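Interferon (Danio rerio, PDB 3PIV) probably acts as a secreted antiviral cytokine that binds a cell-surface receptor. Local coordinates at residues D67-M72 with D84-L89; V52-L57 with I114-H119; I63-A68 with R121-I126. All coordinates share one frame; numbering follows the deposited sequence.

All three contacts lie in the helical bundle of this type I interferon. Contacts 2 and 3 both join helix 48-66 to helix 111-129, with centres about 14 Å apart. The two helices run in the same direction, so the residues pair in order: 52-57 meets 114-119, and 63-68 meets 121-126. The segments of these two contacts alternate along the chain. Contact 1 joins the loop after helix 48-66 to helix 79-101, and both its segments fall between 52-57 and 114-119. It shares Asp-67 and Ala-68 with contact 3, centres about 11 Å apart. Contacts 1 and 2 lie on opposite sides of the chain's centre, centres about 19 Å apart. Helix 48-66 and the residues just after it thus pack on both helix 79-101 and helix 111-129.

Contact 1: residues D67-M72 with D84-L89; sequences DAREHM and DFLNIL
Two first torsions bring Asp-67 and Leu-86 together. In Asp-67, chi1 of -173° sets CG opposite the backbone N. In Leu-86, chi1 of -63° turns CG away from the carbonyl carbon, and chi2 of -176° extends CD1 as the far tip. This is a loop-on-helix contact in the four-helix cytokine fold. The loop follows helix 48-66, and the leucine belongs to helix 79-101. The two side chains cross at about a right angle. Leu-86 CD1 lies 3.9 Å from Asp-67 CB and 3.7 Å from Asp-67 OD1. The other methyl, Leu-86 CD2, turns to the backbone and sits 3.9 Å from Asp-67 N. The leucine thus touches both the start of the aspartate side chain and its carboxylate. The contact is partly buried: Leu-86 lies inside, Asp-67 at the surface.

Arg-69 adds a smaller contact at the border. Its guanidinium folds back along the loop, and Arg-69 NE forms a salt bridge to Asp-67 OD1 at 3.2 Å. This bond ties the carboxylate to the turn that follows it. Arg-69 NH2 forms a salt bridge with Glu-83 of helix 79-101, so the arginine links two acidic groups. Asp-67 and Glu-83 probably stabilise the positive charge. NH1 has a weak hydrogen bond to Gln-79. Leu-86 also packs on Met-66, the last residue of helix 48-66. Its CD1 methyl lies over one face of the Arg-69 guanidinium, 4.4 Å from Arg-69 NH2.

Contact 2: residues V52-L57 with I114-H119; sequences VKFLVL and IRIKRH
Apolar contact is what joins the two segments, and Ile-116 meets both Phe-54 and Leu-57. The closest approach is Phe-54 CE1 to Ile-116 CB, 4.1 Å. The end of the isoleucine follows the same ring: Ile-116 CD1 lies 4.3 Å from Phe-54 CZ. Phe-54 gets there by its first torsion. With chi1 at 180°, CG stands opposite the backbone N and the ring reaches out to the second helix. The phenyl and isoleucine side chains meet at a slant. Leu-57 makes the looser contact. Its CB is 4.4 Å from Ile-116 CG2, and its CD1 is 4.5 Å from the same methyl. The isoleucine branches meet different partners. CG1 is opposite the backbone N, chi1 -163°, and carries CD1 along the phenyl ring. CG2, the other branch, faces Leu-57.

Aromatic contact extends the patch, since Phe-54 and Tyr-40 pack edge-to-face. One polar link, the hydrogen bond between His-119 NE2 and His-147 NE2, joins helix 111-129 to helix 134-158.

The site is a buried pairing of two helices that run the same way in the interferon bundle. The backbones come nearest at Leu-57 and Ile-116, with CA atoms 7.9 Å apart. Helix 37-44 covers the phenyl through Leu-39 and Met-43. Val-52 and Val-56 turn to Leu-96 of helix 79-101, so helix 48-66 is packed between that helix and helix 111-129.

Contact 3: residues I63-A68 with R121-I126; sequences IHLMDA and RTLKKI
Leu-65, Leu-123 and Lys-124 carry this contact, and none of them has a flat group, so it involves no ring face or edge. Methyls and methylenes do the touching. Leu-65 CD2 meets Leu-123 CD1 at 3.9 Å, methyl against methyl, and the two leucine side chains cross at about a right angle. The other branch of the same leucine, Leu-65 CD1, lies 4.4 Å from Lys-124 CD. Leu-65 thus reaches two successive residues of helix 111-129, one with each methyl. Its chi1 of -178° puts CG opposite the backbone N and sends both methyls across to that helix. Lys-124 is bent at chi2, 81°, and presents its aliphatic chain. This lysine lies at the border of the buried patch and also touches Tyr-132.

Helix 48-66 ends here. Asp-67 is the first residue to leave helical angles and is the centre of an inverse gamma turn, closed by a weak bond from Ala-68 N to Met-66 O.

The two helices run in the same direction, and Leu-65 and Lys-124 have the nearest CA atoms, 7.1 Å apart. Leu-65 also packs on Phe-120 and Leu-127 of helix 111-129. Helix 134-158 packs on the same pair, with Ile-140 against Leu-65 and Val-143 against Leu-123, so three helices of the interferon bundle meet at this leucine pair.

Contact 1: residues D67-M72 with D84-L89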
# COMPACT_ATOMS: atom_id res chain seq x y z
N ASP A 67 3.20 -3.38 9.74
CA ASP A 67 4.30 -3.86 10.59
C ASP A 67 3.99 -3.47 12.02
O ASP A 67 4.67 -2.63 12.60
CB ASP A 67 5.61 -3.21 10.12
CG ASP A 67 6.86 -3.77 10.83
OD1 ASP A 67 6.78 -4.86 11.45
OD2 ASP A 67 7.93 -3.12 10.77
N ALA A 68 2.94 -4.06 12.59
CA ALA A 68 2.41 -3.61 13.88
C ALA A 68 1.94 -4.76 14.77
O ALA A 68 0.92 -4.66 15.44
CB ALA A 68 1.26 -2.60 13.65
N ARG A 69 2.69 -5.85 14.76
CA ARG A 69 2.38 -7.01 15.58
C ARG A 69 2.06 -6.62 17.03
O ARG A 69 1.14 -7.16 17.63
CB ARG A 69 3.54 -8.00 15.51
CG ARG A 69 4.85 -7.36 15.01
CD ARG A 69 4.89 -6.94 13.49
NE ARG A 69 6.03 -7.60 12.85
CZ ARG A 69 5.97 -8.79 12.26
NH1 ARG A 69 4.81 -9.48 12.21
NH2 ARG A 69 7.08 -9.31 11.73
N GLU A 70 2.81 -5.66 17.56
CA GLU A 70 2.62 -5.18 18.91
C GLU A 70 1.23 -4.58 19.16
O GLU A 70 0.84 -4.40 20.32
CB GLU A 70 3.71 -4.17 19.28
CG GLU A 70 3.54 -2.75 18.72
CD GLU A 70 4.16 -2.55 17.33
OE1 GLU A 70 4.06 -3.46 16.47
OE2 GLU A 70 4.74 -1.47 17.10
N HIS A 71 0.48 -4.30 18.09
CA HIS A 71 -0.88 -3.73 18.20
C HIS A 71 -1.96 -4.60 17.60
O HIS A 71 -3.03 -4.10 17.24
CB HIS A 71 -0.96 -2.36 17.50
CG HIS A 71 -0.07 -1.33 18.11
ND1 HIS A 71 0.92 -0.69 17.40
CD2 HIS A 71 -0.01 -0.83 19.37
CE1 HIS A 71 1.55 0.16 18.19
NE2 HIS A 71 1.01 0.09 19.39
N MET A 72 -1.70 -5.90 17.48
CA MET A 72 -2.61 -6.79 16.80
C MET A 72 -3.18 -7.92 17.66
O MET A 72 -3.66 -8.91 17.12
CB MET A 72 -1.94 -7.36 15.54
CG MET A 72 -1.74 -6.33 14.43
SD MET A 72 -0.76 -6.94 13.06
CE MET A 72 -1.11 -5.68 11.83
N ASP A 84 5.17 -12.32 5.79
CA ASP A 84 5.34 -12.60 4.36
C ASP A 84 4.82 -11.44 3.52
O ASP A 84 5.44 -11.05 2.51
CB ASP A 84 4.66 -13.91 3.97
CG ASP A 84 5.39 -15.12 4.54
OD1 ASP A 84 6.63 -15.05 4.70
OD2 ASP A 84 4.73 -16.14 4.83
N PHE A 85 3.69 -10.87 3.94
CA PHE A 85 3.06 -9.77 3.24
C PHE A 85 4.02 -8.59 3.19
O PHE A 85 4.22 -7.97 2.13
CB PHE A 85 1.77 -9.37 3.95
CG PHE A 85 1.02 -8.26 3.28
CD1 PHE A 85 1.06 -6.98 3.79
CD2 PHE A 85 0.24 -8.52 2.16
CE1 PHE A 85 0.35 -5.95 3.17
CE2 PHE A 85 -0.47 -7.50 1.54
CZ PHE A 85 -0.41 -6.21 2.05
N LEU A 86 4.61 -8.28 4.34
CA LEU A 86 5.57 -7.20 4.46
C LEU A 86 6.74 -7.42 3.52
O LEU A 86 7.22 -6.49 2.87
CB LEU A 86 6.13 -7.14 5.89
CG LEU A 86 5.17 -6.84 7.02
CD1 LEU A 86 5.95 -6.72 8.36
CD2 LEU A 86 4.42 -5.56 6.71
N ASN A 87 7.20 -8.66 3.47
CA ASN A 87 8.39 -9.02 2.71
C ASN A 87 8.18 -8.96 1.21
O ASN A 87 9.01 -8.46 0.48
CB ASN A 87 8.86 -10.42 3.13
CG ASN A 87 9.65 -10.39 4.42
OD1 ASN A 87 10.26 -9.38 4.76
ND2 ASN A 87 9.65 -11.51 5.14
N ILE A 88 7.05 -9.49 0.76
CA ILE A 88 6.76 -9.46 -0.66
C ILE A 88 6.76 -8.00 -1.13
O ILE A 88 7.40 -7.64 -2.12
CB ILE A 88 5.44 -10.21 -0.98
CG1 ILE A 88 5.52 -10.89 -2.34
CG2 ILE A 88 4.24 -9.29 -0.93
CD1 ILE A 88 5.20 -9.98 -3.50
N LEU A 89 6.09 -7.13 -0.39
CA LEU A 89 6.03 -5.73 -0.79
C LEU A 89 7.38 -5.02 -0.63
O LEU A 89 7.68 -4.08 -1.37
CB LEU A 89 4.92 -4.99 -0.03
CG LEU A 89 3.48 -5.52 -0.18
CD1 LEU A 89 2.53 -4.63 0.61
CD2 LEU A 89 3.04 -5.55 -1.62

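Contact 2: residues V52-L57 with I114-H119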
# COMPACT_ATOMS: atom_id res chain seq x y z
N VAL A 52 6.01 5.49 -10.65
CA VAL A 52 6.93 4.62 -9.94
C VAL A 52 7.30 5.18 -8.56
O VAL A 52 7.36 4.44 -7.59
CB VAL A 52 8.22 4.40 -10.74
CG1 VAL A 52 9.23 3.59 -9.93
CG2 VAL A 52 7.89 3.71 -12.08
N LYS A 53 7.55 6.48 -8.49
CA LYS A 53 7.84 7.13 -7.22
C LYS A 53 6.66 6.92 -6.29
O LYS A 53 6.83 6.66 -5.11
CB LYS A 53 8.07 8.62 -7.40
CG LYS A 53 9.34 8.99 -8.15
CD LYS A 53 9.58 10.47 -8.02
CE LYS A 53 10.57 10.98 -9.05
NZ LYS A 53 11.16 12.28 -8.59
N PHE A 54 5.46 7.07 -6.85
CA PHE A 54 4.20 6.86 -6.13
C PHE A 54 4.02 5.42 -5.67
O PHE A 54 3.45 5.16 -4.60
CB PHE A 54 3.00 7.25 -7.01
CG PHE A 54 1.67 7.05 -6.32
CD1 PHE A 54 1.20 7.98 -5.41
CD2 PHE A 54 0.91 5.90 -6.55
CE1 PHE A 54 -0.02 7.80 -4.76
CE2 PHE A 54 -0.32 5.70 -5.90
CZ PHE A 54 -0.79 6.65 -5.01
N LEU A 55 4.46 4.47 -6.49
CA LEU A 55 4.35 3.07 -6.09
C LEU A 55 5.29 2.80 -4.91
O LEU A 55 4.90 2.13 -3.96
CB LEU A 55 4.65 2.14 -7.26
CG LEU A 55 3.54 2.06 -8.30
CD1 LEU A 55 4.04 1.28 -9.51
CD2 LEU A 55 2.28 1.41 -7.71
N VAL A 56 6.50 3.34 -4.97
CA VAL A 56 7.44 3.16 -3.87
C VAL A 56 6.91 3.77 -2.59
O VAL A 56 6.94 3.13 -1.56
CB VAL A 56 8.83 3.74 -4.16
CG1 VAL A 56 9.72 3.66 -2.89
CG2 VAL A 56 9.47 3.00 -5.30
N LEU A 57 6.43 5.01 -2.68
CA LEU A 57 5.87 5.70 -1.52
C LEU A 57 4.76 4.90 -0.87
O LEU A 57 4.77 4.67 0.33
CB LEU A 57 5.35 7.09 -1.89
CG LEU A 57 6.40 8.17 -2.16
CD1 LEU A 57 5.72 9.39 -2.68
CD2 LEU A 57 7.23 8.48 -0.88
N ILE A 114 2.52 14.20 -0.57
CA ILE A 114 1.78 14.84 0.51
C ILE A 114 0.42 14.17 0.76
O ILE A 114 0.08 13.84 1.90
CB ILE A 114 1.58 16.35 0.21
CG1 ILE A 114 2.95 17.04 0.07
CG2 ILE A 114 0.72 16.98 1.29
CD1 ILE A 114 2.91 18.50 -0.34
N ARG A 115 -0.36 13.96 -0.30
CA ARG A 115 -1.69 13.39 -0.16
C ARG A 115 -1.65 11.94 0.32
O ARG A 115 -2.40 11.58 1.22
CB ARG A 115 -2.47 13.50 -1.48
CG ARG A 115 -2.56 14.95 -2.01
CD ARG A 115 -3.17 15.02 -3.42
NE ARG A 115 -4.54 14.52 -3.47
CZ ARG A 115 -5.32 14.56 -4.54
NH1 ARG A 115 -4.88 15.09 -5.66
NH2 ARG A 115 -6.55 14.08 -4.49
N ILE A 116 -0.79 11.12 -0.27
CA ILE A 116 -0.70 9.72 0.15
C ILE A 116 -0.26 9.60 1.62
O ILE A 116 -0.79 8.79 2.37
CB ILE A 116 0.18 8.84 -0.79
CG1 ILE A 116 -0.10 7.36 -0.55
CG2 ILE A 116 1.69 9.15 -0.61
CD1 ILE A 116 -1.52 6.92 -0.81
N LYS A 117 0.72 10.39 2.04
CA LYS A 117 1.11 10.42 3.44
C LYS A 117 -0.08 10.80 4.29
O LYS A 117 -0.39 10.17 5.24
CB LYS A 117 2.20 11.40 3.66
CG LYS A 117 2.71 11.38 5.03
CD LYS A 117 3.78 12.36 5.30
CE LYS A 117 4.85 11.80 6.20
NZ LYS A 117 5.72 12.83 6.83
N ARG A 118 -0.75 11.86 3.89
CA ARG A 118 -1.94 12.32 4.59
C ARG A 118 -2.97 11.20 4.77
O ARG A 118 -3.57 11.03 5.84
CB ARG A 118 -2.52 13.50 3.81
CG ARG A 118 -3.66 14.24 4.47
CD ARG A 118 -4.10 15.40 3.57
NE ARG A 118 -3.18 16.53 3.63
CZ ARG A 118 -2.83 17.28 2.58
NH1 ARG A 118 -3.31 17.02 1.37
NH2 ARG A 118 -2.00 18.29 2.75
N HIS A 119 -3.19 10.42 3.71
CA HIS A 119 -4.12 9.31 3.82
C HIS A 119 -3.65 8.24 4.83
O HIS A 119 -4.42 7.77 5.66
CB HIS A 119 -4.37 8.69 2.45
CG HIS A 119 -4.96 7.32 2.50
ND1 HIS A 119 -6.23 7.07 2.99
CD2 HIS A 119 -4.46 6.11 2.13
CE1 HIS A 119 -6.49 5.77 2.90
NE2 HIS A 119 -5.43 5.17 2.40

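Contact 3: residues I63-A68 with R121-I126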
# COMPACT_ATOMS: atom_id res chain seq x y z
N ILE A 63 3.69 -1.13 4.09
CA ILE A 63 4.59 -1.93 4.92
C ILE A 63 4.60 -1.38 6.34
O ILE A 63 4.43 -2.11 7.31
CB ILE A 63 6.02 -1.97 4.35
CG1 ILE A 63 6.04 -2.75 3.04
CG2 ILE A 63 6.97 -2.55 5.37
CD1 ILE A 63 7.05 -2.25 2.03
N HIS A 64 4.74 -0.07 6.45
CA HIS A 64 4.84 0.57 7.75
C HIS A 64 3.57 0.43 8.57
O HIS A 64 3.63 0.20 9.79
CB HIS A 64 5.25 2.03 7.57
CG HIS A 64 6.62 2.18 6.99
ND1 HIS A 64 7.01 3.30 6.29
CD2 HIS A 64 7.68 1.35 7.00
CE1 HIS A 64 8.27 3.15 5.90
NE2 HIS A 64 8.70 1.98 6.32
N LEU A 65 2.44 0.54 7.90
CA LEU A 65 1.13 0.42 8.56
C LEU A 65 0.94 -0.97 9.13
O LEU A 65 0.42 -1.14 10.24
CB LEU A 65 0.01 0.73 7.56
CG LEU A 65 -1.44 0.72 8.06
CD1 LEU A 65 -1.61 1.67 9.23
CD2 LEU A 65 -2.41 1.05 6.94
N MET A 66 1.37 -1.98 8.37
CA MET A 66 1.03 -3.38 8.67
C MET A 66 2.04 -4.01 9.62
O MET A 66 1.77 -5.05 10.21
CB MET A 66 0.93 -4.20 7.38
CG MET A 66 -0.26 -3.82 6.49
SD MET A 66 -1.85 -4.20 7.24
CE MET A 66 -1.97 -5.97 7.01
N ASP A 67 3.20 -3.38 9.74
CA ASP A 67 4.30 -3.86 10.59
C ASP A 67 3.99 -3.47 12.02
O ASP A 67 4.67 -2.63 12.60
CB ASP A 67 5.61 -3.21 10.12
CG ASP A 67 6.86 -3.77 10.83
OD1 ASP A 67 6.78 -4.86 11.45
OD2 ASP A 67 7.93 -3.12 10.77
N ALA A 68 2.94 -4.06 12.59
CA ALA A 68 2.41 -3.61 13.88
C ALA A 68 1.94 -4.76 14.77
O ALA A 68 0.92 -4.66 15.44
CB ALA A 68 1.26 -2.60 13.65
N ARG A 121 -1.64 8.59 7.32
CA ARG A 121 -1.76 9.23 8.61
C ARG A 121 -3.14 9.02 9.18
O ARG A 121 -3.31 8.69 10.33
CB ARG A 121 -1.56 10.72 8.49
CG ARG A 121 -0.32 11.21 8.96
CD ARG A 121 0.04 10.81 10.37
NE ARG A 121 1.49 10.67 10.47
CZ ARG A 121 2.27 11.22 11.39
NH1 ARG A 121 1.77 11.96 12.37
NH2 ARG A 121 3.58 11.00 11.30
N THR A 122 -4.11 9.25 8.31
CA THR A 122 -5.51 9.12 8.72
C THR A 122 -5.79 7.71 9.20
O THR A 122 -6.46 7.50 10.22
CB THR A 122 -6.46 9.46 7.55
OG1 THR A 122 -6.36 10.85 7.25
CG2 THR A 122 -7.89 9.13 7.92
N LEU A 123 -5.29 6.74 8.45
CA LEU A 123 -5.52 5.33 8.77
C LEU A 123 -4.92 5.01 10.14
O LEU A 123 -5.56 4.38 10.97
CB LEU A 123 -4.90 4.43 7.71
CG LEU A 123 -5.51 4.52 6.31
CD1 LEU A 123 -4.72 3.68 5.30
CD2 LEU A 123 -6.96 4.05 6.37
N LYS A 124 -3.69 5.44 10.37
CA LYS A 124 -3.07 5.21 11.66
C LYS A 124 -3.88 5.88 12.79
O LYS A 124 -4.10 5.30 13.85
CB LYS A 124 -1.63 5.72 11.65
CG LYS A 124 -0.82 5.35 12.89
CD LYS A 124 -0.30 3.92 12.80
CE LYS A 124 0.27 3.45 14.13
NZ LYS A 124 1.22 4.45 14.72
N LYS A 125 -4.33 7.11 12.54
CA LYS A 125 -5.15 7.82 13.51
C LYS A 125 -6.38 7.03 13.88
O LYS A 125 -6.74 6.94 15.05
CB LYS A 125 -5.57 9.19 12.97
CG LYS A 125 -6.43 9.95 13.96
CD LYS A 125 -6.74 11.36 13.49
CE LYS A 125 -7.24 12.22 14.65
NZ LYS A 125 -7.83 13.51 14.21
N ILE A 126 -7.04 6.45 12.87
CA ILE A 126 -8.24 5.67 13.08
C ILE A 126 -7.95 4.45 13.96
O ILE A 126 -8.73 4.11 14.86
CB ILE A 126 -8.82 5.18 11.74
CG1 ILE A 126 -9.56 6.32 11.04
CG2 ILE A 126 -9.72 3.97 11.94
CD1 ILE A 126 -9.84 6.05 9.57